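Local coordinates for uncharacterized protein (Shigella flexneri 5a str. M90T, PDB 5EUR) that is of unknown function, with a possible but unproven link to glutathione S-transferases, at residues A48-I53 / G68-W73. Residues are numbered along the deposited sequence; the frame is centred on the assembly and turned at random.
Sequences ANSNRI and GKYSRW
S50 on helix 47-59 points at Y70 and W73 on helix 68-75, its CB and OG touching one ring obliquely and the other at the edge, in a nearly perpendicular helix-helix crossing within the DUF6971 region. The two short segments cross at -84° with their axes 9.4 Å apart, so contact is confined to a small patch. S50 CB meets the Y70 ring at CD1, 3.6 Å away. The hydroxyl sits between the backbone N and the carbonyl carbon (chi1 58°), which carries it to the edge of the W73 indole. There S50 OG lies in the ring plane, 3.8 Å from W73 CE3. K69 O, a turn earlier, sits above the plane of that indole, offset toward its rim.

No direct hydrogen bond joins the two segments; one water does the work. It accepts from S50 OG at 2.6 Å and donates both to N51 OD1 and to the backbone oxygen of Y70, so three bonds grip it from two sides of the interface. M47 O is a second acceptor for the same hydroxyl, so the one proton of S50 can serve the water or M47 O but not both at once. Y70 OH bonds to G44 O, while its side chain packs on T43 and L54 and on I3 of a second subunit, placing the contact near the subunit interface. Beyond its bond to the water, the N51 amide oxygen touches the other helix directly at the W73 backbone, with OD1 3.9 Å from W73 C.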
ATOM      1  N   ALA A  48       9.870 -18.969  -0.578  1.00 19.27           N
ATOM      2  CA  ALA A  48       9.011 -19.400  -1.675  1.00 22.11           C
ATOM      3  C   ALA A  48       8.046 -18.289  -2.077  1.00 22.49           C
ATOM      4  O   ALA A  48       7.845 -18.018  -3.273  1.00 20.80           O
ATOM      5  CB  ALA A  48       8.252 -20.665  -1.277  1.00 25.34           C
ATOM      6  N   ASN A  49       7.465 -17.613  -1.085  1.00 17.07           N
ATOM      7  CA  ASN A  49       6.527 -16.533  -1.373  1.00 18.61           C
ATOM      8  C   ASN A  49       7.244 -15.344  -1.992  1.00 17.53           C
ATOM      9  O   ASN A  49       6.762 -14.758  -2.976  1.00 19.16           O
ATOM     10  CB  ASN A  49       5.793 -16.109  -0.093  1.00 17.76           C
ATOM     11  CG  ASN A  49       4.563 -15.264  -0.377  1.00 21.15           C
ATOM     12  OD1 ASN A  49       4.182 -15.062  -1.531  1.00 26.25           O
ATOM     13  ND2 ASN A  49       3.928 -14.763   0.684  1.00 24.08           N
ATOM     14  N   SER A  50       8.391 -14.959  -1.424  1.00 14.27           N
ATOM     15  CA  SER A  50       9.090 -13.806  -1.990  1.00 16.20           C
ATOM     16  C   SER A  50       9.590 -14.113  -3.398  1.00 17.44           C
ATOM     17  O   SER A  50       9.607 -13.226  -4.260  1.00 14.71           O
ATOM     18  CB  SER A  50      10.229 -13.336  -1.074  1.00 16.57           C
ATOM     19  OG  SER A  50      11.202 -14.334  -0.795  1.00 16.58           O
ATOM     20  N   ASN A  51       9.961 -15.367  -3.662  1.00 16.38           N
ATOM     21  CA  ASN A  51      10.340 -15.728  -5.023  1.00 17.75           C
ATOM     22  C   ASN A  51       9.176 -15.557  -5.980  1.00 18.84           C
ATOM     23  O   ASN A  51       9.366 -15.055  -7.094  1.00 18.53           O
ATOM     24  CB  ASN A  51      10.859 -17.164  -5.080  1.00 20.61           C
ATOM     25  CG  ASN A  51      12.263 -17.299  -4.548  1.00 21.40           C
ATOM     26  OD1 ASN A  51      13.001 -16.322  -4.425  1.00 23.30           O
ATOM     27  ND2 ASN A  51      12.647 -18.530  -4.220  1.00 27.64           N
ATOM     28  N   ARG A  52       7.963 -15.975  -5.572  1.00 16.27           N
ATOM     29  CA  ARG A  52       6.785 -15.759  -6.414  1.00 18.08           C
ATOM     30  C   ARG A  52       6.579 -14.277  -6.718  1.00 16.05           C
ATOM     31  O   ARG A  52       6.376 -13.875  -7.879  1.00 17.31           O
ATOM     32  CB  ARG A  52       5.532 -16.326  -5.737  1.00 19.70           C
ATOM     33  CG  ARG A  52       5.354 -17.835  -5.822  1.00 28.37           C
ATOM     34  CD  ARG A  52       4.069 -18.269  -5.079  1.00 30.04           C
ATOM     35  NE  ARG A  52       2.891 -17.524  -5.535  1.00 40.27           N
ATOM     36  CZ  ARG A  52       2.048 -17.933  -6.481  1.00 39.69           C
ATOM     37  NH1 ARG A  52       2.230 -19.099  -7.082  1.00 35.21           N
ATOM     38  NH2 ARG A  52       1.013 -17.175  -6.823  1.00 34.71           N
ATOM     39  N   ILE A  53       6.583 -13.450  -5.668  1.00 16.08           N
ATOM     40  CA  ILE A  53       6.403 -12.013  -5.862  1.00 14.46           C
ATOM     41  C   ILE A  53       7.409 -11.482  -6.874  1.00 12.91           C
ATOM     42  O   ILE A  53       7.053 -10.761  -7.815  1.00 14.62           O
ATOM     43  CB  ILE A  53       6.535 -11.276  -4.520  1.00 13.64           C
ATOM     44  CG1 ILE A  53       5.363 -11.635  -3.601  1.00 15.01           C
ATOM     45  CG2 ILE A  53       6.580  -9.784  -4.751  1.00 13.42           C
ATOM     46  CD1 ILE A  53       5.640 -11.279  -2.133  1.00 14.25           C
ATOM     47  N   GLY A  68      17.435  -6.334  -2.061  1.00 18.63           N
ATOM     48  CA  GLY A  68      18.351  -6.903  -1.084  1.00 23.39           C
ATOM     49  C   GLY A  68      18.323  -8.417  -1.006  1.00 22.55           C
ATOM     50  O   GLY A  68      18.417  -9.128  -2.015  1.00 18.25           O
ATOM     51  N   LYS A  69      18.211  -8.928   0.222  1.00 19.33           N
ATOM     52  CA  LYS A  69      18.269 -10.368   0.432  1.00 20.45           C
ATOM     53  C   LYS A  69      17.196 -11.102  -0.365  1.00 20.67           C
ATOM     54  O   LYS A  69      17.436 -12.206  -0.870  1.00 19.27           O
ATOM     55  CB  LYS A  69      18.157 -10.684   1.930  1.00 23.27           C
ATOM     56  CG  LYS A  69      16.783 -10.425   2.531  1.00 20.29           C
ATOM     57  CD  LYS A  69      16.746 -10.761   4.015  1.00 25.48           C
ATOM     58  CE  LYS A  69      15.412 -10.343   4.621  1.00 24.53           C
ATOM     59  NZ  LYS A  69      15.316 -10.625   6.093  1.00 30.70           N
ATOM     60  N   TYR A  70      16.003 -10.509  -0.497  1.00 16.60           N
ATOM     61  CA  TYR A  70      14.960 -11.159  -1.277  1.00 15.82           C
ATOM     62  C   TYR A  70      15.391 -11.290  -2.730  1.00 15.51           C
ATOM     63  O   TYR A  70      15.156 -12.328  -3.360  1.00 17.80           O
ATOM     64  CB  TYR A  70      13.644 -10.376  -1.168  1.00 14.41           C
ATOM     65  CG  TYR A  70      13.127 -10.338   0.256  1.00 16.59           C
ATOM     66  CD1 TYR A  70      12.608 -11.480   0.857  1.00 17.19           C
ATOM     67  CD2 TYR A  70      13.156  -9.169   1.000  1.00 16.33           C
ATOM     68  CE1 TYR A  70      12.144 -11.459   2.170  1.00 17.03           C
ATOM     69  CE2 TYR A  70      12.686  -9.142   2.299  1.00 13.79           C
ATOM     70  CZ  TYR A  70      12.191 -10.281   2.881  1.00 17.76           C
ATOM     71  OH  TYR A  70      11.743 -10.232   4.188  1.00 17.53           O
ATOM     72  N   SER A  71      16.033 -10.245  -3.266  1.00 16.50           N
ATOM     73  CA  SER A  71      16.536 -10.331  -4.642  1.00 17.09           C
ATOM     74  C   SER A  71      17.652 -11.362  -4.789  1.00 21.40           C
ATOM     75  O   SER A  71      17.712 -12.074  -5.797  1.00 21.08           O
ATOM     76  CB  SER A  71      17.026  -8.972  -5.112  1.00 16.87           C
ATOM     77  OG  SER A  71      15.933  -8.085  -5.270  1.00 16.60           O
ATOM     78  N   ARG A  72      18.566 -11.430  -3.826  1.00 21.77           N
ATOM     79  CA  ARG A  72      19.656 -12.395  -3.951  1.00 24.38           C
ATOM     80  C   ARG A  72      19.128 -13.825  -3.883  1.00 25.01           C
ATOM     81  O   ARG A  72      19.522 -14.683  -4.694  1.00 26.09           O
ATOM     82  CB  ARG A  72      20.717 -12.112  -2.884  1.00 25.28           C
ATOM     83  CG  ARG A  72      21.265 -10.686  -2.996  1.00 30.31           C
ATOM     84  CD  ARG A  72      22.527 -10.432  -2.174  1.00 38.05           C
ATOM     85  NE  ARG A  72      22.242 -10.171  -0.765  1.00 37.65           N
ATOM     86  CZ  ARG A  72      21.989  -8.966  -0.261  1.00 36.13           C
ATOM     87  NH1 ARG A  72      21.981  -7.897  -1.051  1.00 35.20           N
ATOM     88  NH2 ARG A  72      21.738  -8.831   1.035  1.00 40.05           N
ATOM     89  N   TRP A  73      18.197 -14.086  -2.950  1.00 22.23           N
ATOM     90  CA  TRP A  73      17.494 -15.364  -2.927  1.00 21.73           C
ATOM     91  C   TRP A  73      16.849 -15.665  -4.272  1.00 26.10           C
ATOM     92  O   TRP A  73      17.003 -16.765  -4.809  1.00 23.55           O
ATOM     93  CB  TRP A  73      16.405 -15.382  -1.845  1.00 25.19           C
ATOM     94  CG  TRP A  73      16.835 -15.238  -0.430  1.00 26.20           C
ATOM     95  CD1 TRP A  73      18.102 -15.334   0.069  1.00 28.85           C
ATOM     96  CD2 TRP A  73      15.968 -15.045   0.703  1.00 25.28           C
ATOM     97  NE1 TRP A  73      18.079 -15.181   1.442  1.00 31.55           N
ATOM     98  CE2 TRP A  73      16.782 -15.000   1.850  1.00 27.89           C
ATOM     99  CE3 TRP A  73      14.584 -14.883   0.847  1.00 23.37           C
ATOM    100  CZ2 TRP A  73      16.258 -14.803   3.135  1.00 33.24           C
ATOM    101  CZ3 TRP A  73      14.058 -14.704   2.126  1.00 23.94           C
ATOM    102  CH2 TRP A  73      14.899 -14.653   3.251  1.00 29.52           C
TER
HETATM  103  O   HOH W   1      12.887 -14.162  -2.761  1.00 19.15           O